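Long-range contacts in inosine-uridine preferring nucleoside hydrolase family protein (Bacillus anthracis, PDB 2C40), which belongs to the inosine-uridine preferring nucleoside hydrolase family and carries a calcium ion and alpha-D-ribofuranose in its pocket: residues G153-A158 with G277-T282; V262-S267 with P287-Y292. All blocks are in the same frame, centred on the assembly; numbering follows the deposited sequence.

Contact 1 (G153-A158 with G277-T282)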
loop_
_atom_site.group_PDB
_atom_site.type_symbol
_atom_site.label_atom_id
_atom_site.label_comp_id
_atom_site.label_asym_id
_atom_site.label_seq_id
_atom_site.Cartn_x
_atom_site.Cartn_y
_atom_site.Cartn_z
ATOM N N GLY A 153 -25.490 5.061 -0.602
ATOM C CA GLY A 153 -26.594 4.846 -1.529
ATOM C C GLY A 153 -26.204 5.015 -2.973
ATOM O O GLY A 153 -25.100 5.463 -3.273
ATOM N N THR A 154 -27.136 4.612 -3.836
ATOM C CA THR A 154 -27.100 4.881 -5.267
ATOM C C THR A 154 -28.509 4.700 -5.866
ATOM O O THR A 154 -29.339 3.895 -5.370
ATOM C CB THR A 154 -26.030 3.976 -6.006
ATOM O OG1 THR A 154 -25.895 4.355 -7.371
ATOM C CG2 THR A 154 -26.366 2.461 -5.929
ATOM N N PHE A 155 -28.775 5.473 -6.911
ATOM C CA PHE A 155 -30.059 5.410 -7.629
ATOM C C PHE A 155 -29.869 4.952 -9.072
ATOM O O PHE A 155 -30.828 4.878 -9.820
ATOM C CB PHE A 155 -30.841 6.743 -7.514
ATOM C CG PHE A 155 -31.140 7.138 -6.070
ATOM C CD1 PHE A 155 -30.325 8.028 -5.404
ATOM C CD2 PHE A 155 -32.206 6.600 -5.401
ATOM C CE1 PHE A 155 -30.560 8.352 -4.100
ATOM C CE2 PHE A 155 -32.463 6.915 -4.078
ATOM C CZ PHE A 155 -31.647 7.801 -3.427
ATOM N N ARG A 156 -28.648 4.563 -9.422
ATOM C CA ARG A 156 -28.419 3.716 -10.607
ATOM C C ARG A 156 -28.925 2.290 -10.390
ATOM O O ARG A 156 -29.114 1.841 -9.249
ATOM C CB ARG A 156 -26.946 3.590 -10.918
ATOM C CG ARG A 156 -26.273 4.869 -11.389
ATOM C CD ARG A 156 -24.831 4.761 -11.041
ATOM N NE ARG A 156 -23.951 5.699 -11.705
ATOM C CZ ARG A 156 -22.657 5.796 -11.411
ATOM N NH1 ARG A 156 -22.138 5.040 -10.471
ATOM N NH2 ARG A 156 -21.882 6.671 -12.043
ATOM N N THR A 157 -29.088 1.578 -11.502
ATOM C CA THR A 157 -29.503 0.166 -11.503
ATOM C C THR A 157 -28.504 -0.814 -10.858
ATOM O O THR A 157 -28.884 -1.912 -10.465
ATOM C CB THR A 157 -29.793 -0.318 -12.905
ATOM O OG1 THR A 157 -28.726 0.096 -13.754
ATOM C CG2 THR A 157 -31.099 0.291 -13.389
ATOM N N ALA A 158 -27.234 -0.427 -10.766
ATOM C CA ALA A 158 -26.254 -1.246 -10.086
ATOM C C ALA A 158 -25.372 -0.421 -9.199
ATOM O O ALA A 158 -25.069 0.740 -9.524
ATOM C CB ALA A 158 -25.402 -2.020 -11.107
ATOM N N GLY A 277 -30.093 -2.994 1.452
ATOM C CA GLY A 277 -29.213 -1.852 1.252
ATOM C C GLY A 277 -29.559 -0.975 0.054
ATOM O O GLY A 277 -29.107 0.170 -0.025
ATOM N N ARG A 278 -30.363 -1.490 -0.879
ATOM C CA ARG A 278 -30.822 -0.682 -2.027
ATOM C C ARG A 278 -31.623 0.560 -1.604
ATOM O O ARG A 278 -32.527 0.469 -0.803
ATOM C CB ARG A 278 -31.672 -1.522 -3.001
ATOM C CG ARG A 278 -31.761 -0.937 -4.430
ATOM C CD ARG A 278 -32.907 -1.513 -5.207
ATOM N NE ARG A 278 -32.742 -2.926 -5.588
ATOM C CZ ARG A 278 -33.714 -3.629 -6.181
ATOM N NH1 ARG A 278 -34.859 -3.055 -6.474
ATOM N NH2 ARG A 278 -33.544 -4.897 -6.507
ATOM N N THR A 279 -31.254 1.713 -2.177
ATOM C CA THR A 279 -31.964 2.953 -2.036
ATOM C C THR A 279 -32.718 3.190 -3.324
ATOM O O THR A 279 -32.146 3.080 -4.424
ATOM C CB THR A 279 -30.996 4.130 -1.795
ATOM O OG1 THR A 279 -29.984 4.144 -2.809
ATOM C CG2 THR A 279 -30.360 4.050 -0.412
ATOM N N VAL A 280 -34.002 3.538 -3.176
ATOM C CA VAL A 280 -34.967 3.564 -4.260
ATOM C C VAL A 280 -35.783 4.865 -4.162
ATOM O O VAL A 280 -36.313 5.166 -3.107
ATOM C CB VAL A 280 -35.949 2.336 -4.156
ATOM C CG1 VAL A 280 -36.970 2.346 -5.274
ATOM C CG2 VAL A 280 -35.194 1.031 -4.155
ATOM N N GLU A 281 -35.890 5.613 -5.259
ATOM C CA GLU A 281 -36.727 6.813 -5.282
ATOM C C GLU A 281 -38.198 6.400 -5.423
ATOM O O GLU A 281 -38.526 5.667 -6.345
ATOM C CB GLU A 281 -36.313 7.757 -6.414
ATOM C CG GLU A 281 -37.228 8.982 -6.504
ATOM C CD GLU A 281 -36.955 9.931 -7.670
ATOM O OE1 GLU A 281 -37.672 10.972 -7.740
ATOM O OE2 GLU A 281 -36.061 9.640 -8.491
ATOM N N THR A 282 -39.034 6.839 -4.481
ATOM C CA THR A 282 -40.455 6.496 -4.405
ATOM C C THR A 282 -41.189 7.780 -4.094
ATOM O O THR A 282 -40.688 8.551 -3.287
ATOM C CB THR A 282 -40.808 5.575 -3.198
ATOM O OG1 THR A 282 -39.770 4.639 -2.907
ATOM C CG2 THR A 282 -42.097 4.813 -3.485
HETATM O O HOH W 1 -28.956 1.424 -4.129
#
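Thr-279 turns its hydroxyl to Thr-154 through a chi1 of 52°, which places OG1 between its own backbone N and carbonyl carbon; Phe-155 swings CG anti to its carbonyl carbon (chi1 -59°), and its ring comes to lie against the same threonine. A hydrogen bond runs from Thr-279 OG1 to Thr-154 O, 2.7 Å long. The hydroxyl approaches from above the carbonyl plane, 47° out of it. A water also donates to Thr-154 O at 2.8 Å and accepts from Thr-279 N at 3.0 Å, so the carbonyl oxygen is gripped twice and the two backbones are bridged beside the direct bond. The Phe-155 ring crosses the Thr-279 side chain at about a right angle. Thr-279 OG1 sits over one ring face, 3.9 Å above the plane and offset toward the rim, and Phe-155 CE2 is 3.9 Å from Thr-279 CB. At the ring's edge, CD2 is 3.8 Å from Glu-281 N. Gly-153 is close-fitted here: its CA is 3.7 Å from Thr-279 OG1. Glu-197 also holds the loop, accepting from Phe-155 N and hydrogen-bonding Thr-154 OG1, while Gly-153 N bonds Glu-171 of the ribofuranose pocket. The contact thus joins the loop that follows strand 145-151 to strand 279-281, outermost in the sheet within this chain, and Phe-155 also packs on Ile-265 and Ser-267 of the adjacent strand 261-269.

Contact 2 (V262-S267 with P287-Y292)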
loop_
_atom_site.group_PDB
_atom_site.type_symbol
_atom_site.label_atom_id
_atom_site.label_comp_id
_atom_site.label_asym_id
_atom_site.label_seq_id
_atom_site.Cartn_x
_atom_site.Cartn_y
_atom_site.Cartn_z
ATOM N N VAL A 262 -27.804 20.174 -5.292
ATOM C CA VAL A 262 -28.566 19.169 -4.585
ATOM C C VAL A 262 -29.999 19.096 -5.188
ATOM O O VAL A 262 -30.626 20.127 -5.430
ATOM C CB VAL A 262 -28.578 19.525 -3.098
ATOM C CG1 VAL A 262 -29.792 18.992 -2.415
ATOM C CG2 VAL A 262 -27.338 18.979 -2.429
ATOM N N GLN A 263 -30.472 17.871 -5.442
ATOM C CA GLN A 263 -31.857 17.623 -5.824
ATOM C C GLN A 263 -32.510 16.809 -4.711
ATOM O O GLN A 263 -32.042 15.726 -4.336
ATOM C CB GLN A 263 -31.987 16.877 -7.173
ATOM C CG GLN A 263 -32.502 17.747 -8.345
ATOM C CD GLN A 263 -33.991 18.069 -8.281
ATOM O OE1 GLN A 263 -34.600 18.097 -7.217
ATOM N NE2 GLN A 263 -34.588 18.277 -9.437
ATOM N N THR A 264 -33.590 17.350 -4.184
ATOM C CA THR A 264 -34.383 16.660 -3.191
ATOM C C THR A 264 -35.207 15.602 -3.891
ATOM O O THR A 264 -35.938 15.905 -4.830
ATOM C CB THR A 264 -35.287 17.639 -2.452
ATOM O OG1 THR A 264 -34.453 18.597 -1.787
ATOM C CG2 THR A 264 -36.182 16.900 -1.439
ATOM N N ILE A 265 -35.046 14.363 -3.450
ATOM C CA ILE A 265 -35.858 13.257 -3.928
ATOM C C ILE A 265 -36.380 12.503 -2.711
ATOM O O ILE A 265 -35.785 12.602 -1.663
ATOM C CB ILE A 265 -35.099 12.331 -4.955
ATOM C CG1 ILE A 265 -34.058 11.452 -4.299
ATOM C CG2 ILE A 265 -34.475 13.144 -6.157
ATOM C CD1 ILE A 265 -33.968 10.090 -4.999
ATOM N N ASN A 266 -37.521 11.821 -2.862
ATOM C CA ASN A 266 -38.102 10.976 -1.825
ATOM C C ASN A 266 -37.656 9.544 -2.043
ATOM O O ASN A 266 -37.659 9.045 -3.182
ATOM C CB ASN A 266 -39.632 11.029 -1.821
ATOM C CG ASN A 266 -40.175 12.401 -1.469
ATOM O OD1 ASN A 266 -39.626 13.133 -0.647
ATOM N ND2 ASN A 266 -41.232 12.761 -2.127
ATOM N N SER A 267 -37.357 8.877 -0.933
ATOM C CA SER A 267 -36.527 7.687 -0.952
ATOM C C SER A 267 -36.906 6.704 0.144
ATOM O O SER A 267 -37.371 7.106 1.199
ATOM C CB SER A 267 -35.047 8.115 -0.798
ATOM O OG SER A 267 -34.188 7.077 -1.226
ATOM N N PRO A 287 -37.717 12.592 2.236
ATOM C CA PRO A 287 -36.837 13.507 1.518
ATOM C C PRO A 287 -35.340 13.392 1.842
ATOM O O PRO A 287 -34.908 13.353 3.011
ATOM C CB PRO A 287 -37.409 14.882 1.874
ATOM C CG PRO A 287 -38.106 14.660 3.183
ATOM C CD PRO A 287 -38.693 13.326 3.076
ATOM N N VAL A 288 -34.579 13.355 0.760
ATOM C CA VAL A 288 -33.155 13.235 0.794
ATOM C C VAL A 288 -32.636 14.193 -0.279
ATOM O O VAL A 288 -33.173 14.272 -1.372
ATOM C CB VAL A 288 -32.753 11.721 0.626
ATOM C CG1 VAL A 288 -31.542 11.547 -0.047
ATOM C CG2 VAL A 288 -32.655 11.041 1.999
ATOM N N HIS A 289 -31.589 14.928 0.071
ATOM C CA HIS A 289 -30.968 15.947 -0.775
ATOM C C HIS A 289 -29.693 15.384 -1.407
ATOM O O HIS A 289 -28.642 15.317 -0.804
ATOM C CB HIS A 289 -30.689 17.189 0.082
ATOM C CG HIS A 289 -31.878 17.633 0.882
ATOM N ND1 HIS A 289 -32.986 18.213 0.307
ATOM C CD2 HIS A 289 -32.146 17.544 2.206
ATOM C CE1 HIS A 289 -33.879 18.475 1.243
ATOM N NE2 HIS A 289 -33.396 18.072 2.402
ATOM N N VAL A 290 -29.826 14.975 -2.652
ATOM C CA VAL A 290 -28.832 14.218 -3.352
ATOM C C VAL A 290 -27.867 15.131 -4.114
ATOM O O VAL A 290 -28.270 15.936 -4.950
ATOM C CB VAL A 290 -29.509 13.193 -4.329
ATOM C CG1 VAL A 290 -28.447 12.393 -5.084
ATOM C CG2 VAL A 290 -30.403 12.226 -3.562
ATOM N N VAL A 291 -26.580 14.979 -3.837
ATOM C CA VAL A 291 -25.595 15.852 -4.432
ATOM C C VAL A 291 -25.429 15.459 -5.902
ATOM O O VAL A 291 -25.476 14.269 -6.241
ATOM C CB VAL A 291 -24.283 15.787 -3.668
ATOM C CG1 VAL A 291 -23.126 16.486 -4.422
ATOM C CG2 VAL A 291 -24.485 16.400 -2.290
ATOM N N TYR A 292 -25.282 16.456 -6.771
ATOM C CA TYR A 292 -24.869 16.229 -8.146
ATOM C C TYR A 292 -24.129 17.448 -8.704
ATOM O O TYR A 292 -24.039 18.493 -8.061
ATOM C CB TYR A 292 -26.072 15.862 -9.006
ATOM C CG TYR A 292 -27.019 16.999 -9.261
ATOM C CD1 TYR A 292 -27.832 17.468 -8.258
ATOM C CD2 TYR A 292 -27.088 17.596 -10.509
ATOM C CE1 TYR A 292 -28.731 18.535 -8.488
ATOM C CE2 TYR A 292 -27.987 18.685 -10.762
ATOM C CZ TYR A 292 -28.798 19.139 -9.733
ATOM O OH TYR A 292 -29.694 20.166 -9.926
HETATM O O HOH W 2 -32.067 20.908 -7.968
#
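The His-289 ring meets Thr-264 at its edge, where OG1 lies in the ring plane 2.6 Å from ND1 in a short hydrogen bond. Either atom could be the donor, and the two side chains run side by side, pointing the same way. At the ring's other nitrogen, NE2 bonds Glu-190, so both nitrogens are held and the ring's rotation is fixed. The Tyr-292 ring likewise offers an edge: Val-262 C lies in its plane, 3.6 Å from CE1, and CE1 also comes within 3.9 Å of Gln-263 CG. A water donating to Val-262 O lies 3.2 Å from Tyr-292 OH. The strands form an antiparallel ladder, part of the antiparallel end of an otherwise parallel mixed sheet. Gln-263 with Val-290 and Ile-265 with Val-288 are hydrogen-bonded pairs, each joined by two N-H...O bonds. The pairs between and beyond them, such as Thr-264 with His-289, are non-hydrogen-bonded. On the sheet face of Val-262, Thr-264 and His-289, Val-262 CG2 meets Val-291 CG2 at 3.8 Å; on the other, Ile-265 CG1, held between its backbone N and carbonyl carbon (chi1 74°), touches Val-290 CG2. Strand 286-292 is flanked on its far side by strand 191-194, strand 261-269 by strand 279-281. Helix 246-255 covers Val-262 and Val-291 through Phe-253, while Trp-185 of helix 178-186 packs on Val-288 and Ser-267.

Contacts 1 and 2 lie about 12 Å apart, centre to centre, and meet along strand 261-269, the neighbour of strand 279-281 in the sheet. There Thr-282 N lies 2.9 Å from Asn-266 O, a probable hydrogen bond, and Phe-155 CE2 packs 3.3 Å from Ser-267 OG. Contact 2 pairs two strands near one end of the mixed sheet; contact 1 attaches a loop to its last strand within this chain. Contact 1 is the nearer to the pocket: Gly-153 lies about 8 Å from the ribofuranose and about 12 Å from the calcium ion, against about 14 Å from the Val-291 side chain to the ribofuranose.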